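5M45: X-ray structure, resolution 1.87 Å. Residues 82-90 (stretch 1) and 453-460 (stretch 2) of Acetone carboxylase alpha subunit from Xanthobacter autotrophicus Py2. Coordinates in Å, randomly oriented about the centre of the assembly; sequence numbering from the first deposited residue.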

ATOM      1  N   PRO A  82     -23.935   3.632   3.099  1.00 13.95           N
ATOM      2  CA  PRO A  82     -25.046   4.173   2.307  1.00 13.85           C
ATOM      3  C   PRO A  82     -24.745   4.406   0.824  1.00 13.40           C
ATOM      4  O   PRO A  82     -25.656   4.411   0.014  1.00 13.41           O
ATOM      5  CB  PRO A  82     -25.357   5.512   2.970  1.00 14.33           C
ATOM      6  CG  PRO A  82     -24.774   5.435   4.346  1.00 14.44           C
ATOM      7  CD  PRO A  82     -23.670   4.411   4.317  1.00 14.40           C
ATOM      8  N   ILE A  83     -23.479   4.586   0.490  1.00 13.01           N
ATOM      9  CA  ILE A  83     -23.006   4.734  -0.901  1.00 12.79           C
ATOM     10  C   ILE A  83     -23.495   3.552  -1.758  1.00 12.75           C
ATOM     11  O   ILE A  83     -23.987   3.747  -2.886  1.00 12.47           O
ATOM     12  CB  ILE A  83     -21.479   4.891  -0.953  1.00 12.60           C
ATOM     13  CG1 ILE A  83     -21.017   6.188  -0.241  1.00 12.66           C
ATOM     14  CG2 ILE A  83     -20.958   4.887  -2.398  1.00 12.61           C
ATOM     15  CD1 ILE A  83     -19.515   6.273  -0.001  1.00 12.49           C
ATOM     16  N   VAL A  84     -23.384   2.347  -1.198  1.00 12.77           N
ATOM     17  CA  VAL A  84     -23.847   1.125  -1.857  1.00 12.90           C
ATOM     18  C   VAL A  84     -25.334   0.825  -1.579  1.00 13.78           C
ATOM     19  O   VAL A  84     -26.137   0.650  -2.512  1.00 13.59           O
ATOM     20  CB  VAL A  84     -22.944  -0.064  -1.466  1.00 12.61           C
ATOM     21  CG1 VAL A  84     -23.515  -1.392  -2.004  1.00 12.65           C
ATOM     22  CG2 VAL A  84     -21.514   0.169  -1.981  1.00 12.38           C
ATOM     23  N   GLU A  85     -25.695   0.790  -0.301  1.00 14.89           N
ATOM     24  CA  GLU A  85     -27.030   0.340   0.111  1.00 16.33           C
ATOM     25  C   GLU A  85     -28.209   1.253  -0.320  1.00 16.53           C
ATOM     26  O   GLU A  85     -29.276   0.747  -0.717  1.00 16.65           O
ATOM     27  CB  GLU A  85     -27.049   0.127   1.623  1.00 17.38           C
ATOM     28  CG  GLU A  85     -28.283  -0.626   2.107  1.00 18.88           C
ATOM     29  CD  GLU A  85     -29.553   0.220   2.287  1.00 20.30           C
ATOM     30  OE1 GLU A  85     -30.642  -0.416   2.163  1.00 22.60           O
ATOM     31  OE2 GLU A  85     -29.489   1.458   2.536  1.00 21.34           O
ATOM     32  N   GLN A  86     -28.027   2.568  -0.228  1.00 16.99           N
ATOM     33  CA  GLN A  86     -29.091   3.518  -0.593  1.00 17.25           C
ATOM     34  C   GLN A  86     -28.838   4.140  -1.984  1.00 17.45           C
ATOM     35  O   GLN A  86     -29.699   4.074  -2.853  1.00 17.00           O
ATOM     36  CB  GLN A  86     -29.264   4.617   0.460  1.00 17.50           C
ATOM     37  CG  GLN A  86     -30.410   5.562   0.091  1.00 17.56           C
ATOM     38  CD  GLN A  86     -30.862   6.511   1.194  1.00 17.76           C
ATOM     39  OE1 GLN A  86     -30.108   7.308   1.741  1.00 17.54           O
ATOM     40  NE2 GLN A  86     -32.145   6.449   1.500  1.00 18.50           N
ATOM     41  N   GLU A  87     -27.679   4.761  -2.184  1.00 17.72           N
ATOM     42  CA  GLU A  87     -27.366   5.386  -3.483  1.00 18.41           C
ATOM     43  C   GLU A  87     -27.204   4.417  -4.675  1.00 17.21           C
ATOM     44  O   GLU A  87     -27.332   4.844  -5.815  1.00 16.50           O
ATOM     45  CB  GLU A  87     -26.097   6.223  -3.410  1.00 20.28           C
ATOM     46  CG  GLU A  87     -26.297   7.700  -3.145  1.00 22.88           C
ATOM     47  CD  GLU A  87     -26.922   7.908  -1.835  1.00 24.99           C
ATOM     48  OE1 GLU A  87     -28.151   8.206  -1.876  1.00 27.20           O
ATOM     49  OE2 GLU A  87     -26.178   7.691  -0.806  1.00 27.13           O
ATOM     50  N   GLY A  88     -26.875   3.148  -4.420  1.00 15.99           N
ATOM     51  CA  GLY A  88     -26.745   2.178  -5.493  1.00 15.20           C
ATOM     52  C   GLY A  88     -25.498   2.347  -6.365  1.00 14.45           C
ATOM     53  O   GLY A  88     -25.539   2.029  -7.575  1.00 14.14           O
ATOM     54  N   GLU A  89     -24.393   2.793  -5.765  1.00 13.59           N
ATOM     55  CA  GLU A  89     -23.109   2.929  -6.506  1.00 13.28           C
ATOM     56  C   GLU A  89     -22.386   1.575  -6.575  1.00 12.87           C
ATOM     57  O   GLU A  89     -21.367   1.342  -5.909  1.00 13.01           O
ATOM     58  CB  GLU A  89     -22.227   4.058  -5.945  1.00 13.09           C
ATOM     59  CG  GLU A  89     -22.937   5.388  -5.628  1.00 13.20           C
ATOM     60  CD  GLU A  89     -23.802   5.973  -6.729  1.00 13.22           C
ATOM     61  OE1 GLU A  89     -24.536   6.943  -6.444  1.00 13.49           O
ATOM     62  OE2 GLU A  89     -23.756   5.500  -7.914  1.00 13.11           O
ATOM     63  N   LEU A  90     -22.998   0.661  -7.338  1.00 12.56           N
ATOM     64  CA  LEU A  90     -22.490  -0.688  -7.612  1.00 12.38           C
ATOM     65  C   LEU A  90     -22.985  -1.122  -8.991  1.00 12.20           C
ATOM     66  O   LEU A  90     -23.885  -0.494  -9.553  1.00 12.16           O
ATOM     67  CB  LEU A  90     -22.886  -1.715  -6.518  1.00 12.35           C
ATOM     68  CG  LEU A  90     -24.300  -2.296  -6.487  1.00 12.60           C
ATOM     69  CD1 LEU A  90     -24.373  -3.504  -5.553  1.00 12.85           C
ATOM     70  CD2 LEU A  90     -25.347  -1.253  -6.116  1.00 12.72           C
ATOM     71  N   VAL A 453     -15.095   9.783   5.953  1.00 12.08           N
ATOM     72  CA  VAL A 453     -16.349  10.138   5.272  1.00 12.02           C
ATOM     73  C   VAL A 453     -16.084  10.556   3.805  1.00 11.91           C
ATOM     74  O   VAL A 453     -14.965  11.003   3.453  1.00 11.82           O
ATOM     75  CB  VAL A 453     -17.154  11.228   6.015  1.00 12.06           C
ATOM     76  CG1 VAL A 453     -17.465  10.771   7.429  1.00 12.27           C
ATOM     77  CG2 VAL A 453     -16.432  12.577   6.097  1.00 12.09           C
ATOM     78  N   ASN A 454     -17.111  10.371   2.979  1.00 11.77           N
ATOM     79  CA  ASN A 454     -17.073  10.750   1.576  1.00 11.85           C
ATOM     80  C   ASN A 454     -18.514  10.871   1.078  1.00 11.92           C
ATOM     81  O   ASN A 454     -19.098   9.886   0.630  1.00 11.86           O
ATOM     82  CB  ASN A 454     -16.290   9.738   0.737  1.00 11.80           C
ATOM     83  CG  ASN A 454     -15.996  10.257  -0.677  1.00 11.81           C
ATOM     84  OD1 ASN A 454     -14.909  10.733  -0.955  1.00 11.74           O
ATOM     85  ND2 ASN A 454     -16.979  10.149  -1.578  1.00 11.94           N
ATOM     86  N   SER A 455     -19.086  12.074   1.171  1.00 12.06           N
ATOM     87  CA  SER A 455     -20.495  12.264   0.863  1.00 12.24           C
ATOM     88  C   SER A 455     -20.777  12.111  -0.631  1.00 12.24           C
ATOM     89  O   SER A 455     -20.073  12.743  -1.488  1.00 12.20           O
ATOM     90  CB  SER A 455     -20.981  13.662   1.282  1.00 12.47           C
ATOM     91  OG  SER A 455     -22.327  13.829   0.902  1.00 12.48           O
ATOM     92  N   PHE A 456     -21.830  11.343  -0.940  1.00 12.25           N
ATOM     93  CA  PHE A 456     -22.347  11.208  -2.318  1.00 12.41           C
ATOM     94  C   PHE A 456     -23.572  12.130  -2.597  1.00 12.81           C
ATOM     95  O   PHE A 456     -24.367  11.865  -3.506  1.00 12.84           O
ATOM     96  CB  PHE A 456     -22.609   9.723  -2.678  1.00 12.29           C
ATOM     97  CG  PHE A 456     -21.436   9.054  -3.378  1.00 12.24           C
ATOM     98  CD1 PHE A 456     -20.281   8.734  -2.684  1.00 12.21           C
ATOM     99  CD2 PHE A 456     -21.502   8.719  -4.740  1.00 12.00           C
ATOM    100  CE1 PHE A 456     -19.209   8.134  -3.319  1.00 12.09           C
ATOM    101  CE2 PHE A 456     -20.444   8.143  -5.369  1.00 11.93           C
ATOM    102  CZ  PHE A 456     -19.293   7.822  -4.670  1.00 12.03           C
ATOM    103  N   GLU A 457     -23.646  13.267  -1.899  1.00 13.09           N
ATOM    104  CA  GLU A 457     -24.593  14.330  -2.263  1.00 13.34           C
ATOM    105  C   GLU A 457     -24.320  14.788  -3.710  1.00 13.35           C
ATOM    106  O   GLU A 457     -25.274  15.147  -4.375  1.00 13.59           O
ATOM    107  CB  GLU A 457     -24.553  15.530  -1.276  1.00 13.43           C
ATOM    108  CG  GLU A 457     -25.315  15.241   0.016  1.00 13.68           C
ATOM    109  CD  GLU A 457     -25.514  16.440   0.932  1.00 13.87           C
ATOM    110  OE1 GLU A 457     -24.673  17.374   0.986  1.00 13.73           O
ATOM    111  OE2 GLU A 457     -26.570  16.429   1.626  1.00 14.45           O
ATOM    112  N   CYS A 458     -23.065  14.714  -4.202  1.00 13.22           N
ATOM    113  CA  CYS A 458     -22.753  15.122  -5.572  1.00 13.37           C
ATOM    114  C   CYS A 458     -22.955  13.996  -6.619  1.00 13.22           C
ATOM    115  O   CYS A 458     -22.402  14.062  -7.743  1.00 13.23           O
ATOM    116  CB  CYS A 458     -21.368  15.777  -5.696  1.00 13.71           C
ATOM    117  SG  CYS A 458     -20.019  14.776  -4.991  1.00 14.11           S
ATOM    118  N   ALA A 459     -23.770  12.999  -6.258  1.00 12.78           N
ATOM    119  CA  ALA A 459     -24.525  12.214  -7.207  1.00 12.56           C
ATOM    120  C   ALA A 459     -25.708  12.964  -7.801  1.00 12.57           C
ATOM    121  O   ALA A 459     -26.295  12.474  -8.789  1.00 12.66           O
ATOM    122  CB  ALA A 459     -25.016  10.884  -6.565  1.00 12.51           C
ATOM    123  N   ALA A 460     -26.074  14.119  -7.212  1.00 12.60           N
ATOM    124  CA  ALA A 460     -27.311  14.844  -7.530  1.00 12.46           C
ATOM    125  C   ALA A 460     -26.999  16.297  -7.888  1.00 12.52           C
ATOM    126  O   ALA A 460     -27.256  17.216  -7.115  1.00 12.39           O
ATOM    127  CB  ALA A 460     -28.262  14.756  -6.343  1.00 12.57           C
TER

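A short helix (residues 82-85) and the turn that follows it pack against a segment that leaves a strand and enters a 3-10 turn, more than 360 residues away in the same chain. No hydrogen bond crosses between the two stretches; van der Waals packing holds them together and buries 244 Å² in total, with Phe456 at its centre.

Apolar packing and one CH-pi contact form the main part of the junction. The backbones come nearest at Ile83 and Phe456, whose CA atoms lie 6.7 Å apart, and both side chains leave CA toward the opposing stretch. Ile83 (chi1 m, chi2 t) sets CG2 over one face of the Phe456 ring, 4.0 Å from the centroid and 17° off the ring normal, a CH-pi contact. Its other branch also touches the ring, with Ile83 CG1 3.6 Å from Phe456 CD1, and continues to the strand, where Ile83 CD1 lies 3.7 Å from Asn454 O. A branched aliphatic residue suits this place because its two arms cover ring and backbone together. Phe456, with chi1 at -94°, between wells, supplies a broad flat surface and loses 84 Å² to the contact, the largest share of any residue here.

Acidic side chains add contacts through their carbon and oxygen atoms. Glu89 and Glu87 also point toward the second stretch, but meet it without a polar partner there. Glu89 CG lies oblique to the ring, 3.7 Å from Phe456 CE2, while Glu89 OE1 lies 4.0 Å from Ala459 CB; the small methyl of Ala459 meets the carboxylate at van der Waals range. Glu89 OE2 is hydrogen-bonded elsewhere in the structure, which helps pay for burying an acid. Glu87 adds a looser contact, CG to Phe456 CB at 4.2 Å.

Hydrogen bonds within each stretch shape the two sides. In the first stretch Pro82 O accepts from both Gln86 N and Glu87 N, each at 3.0 Å, and Glu89 N reaches Ile83 O at 3.1 Å, tying together two residues that touch the ring. Gly88, the first residue to leave helical phi/psi, has a phi of 73°, a value that favours glycine. In the second stretch Ser455 CB points away from the contact, and Ser455 OG accepts a hydrogen bond from Glu457 N at 3.1 Å, bridging over Phe456. Ala459 N donates to Phe456 O at 3.0 Å, closing the turn that carries both the ring and the Ala459 methyl to the first stretch.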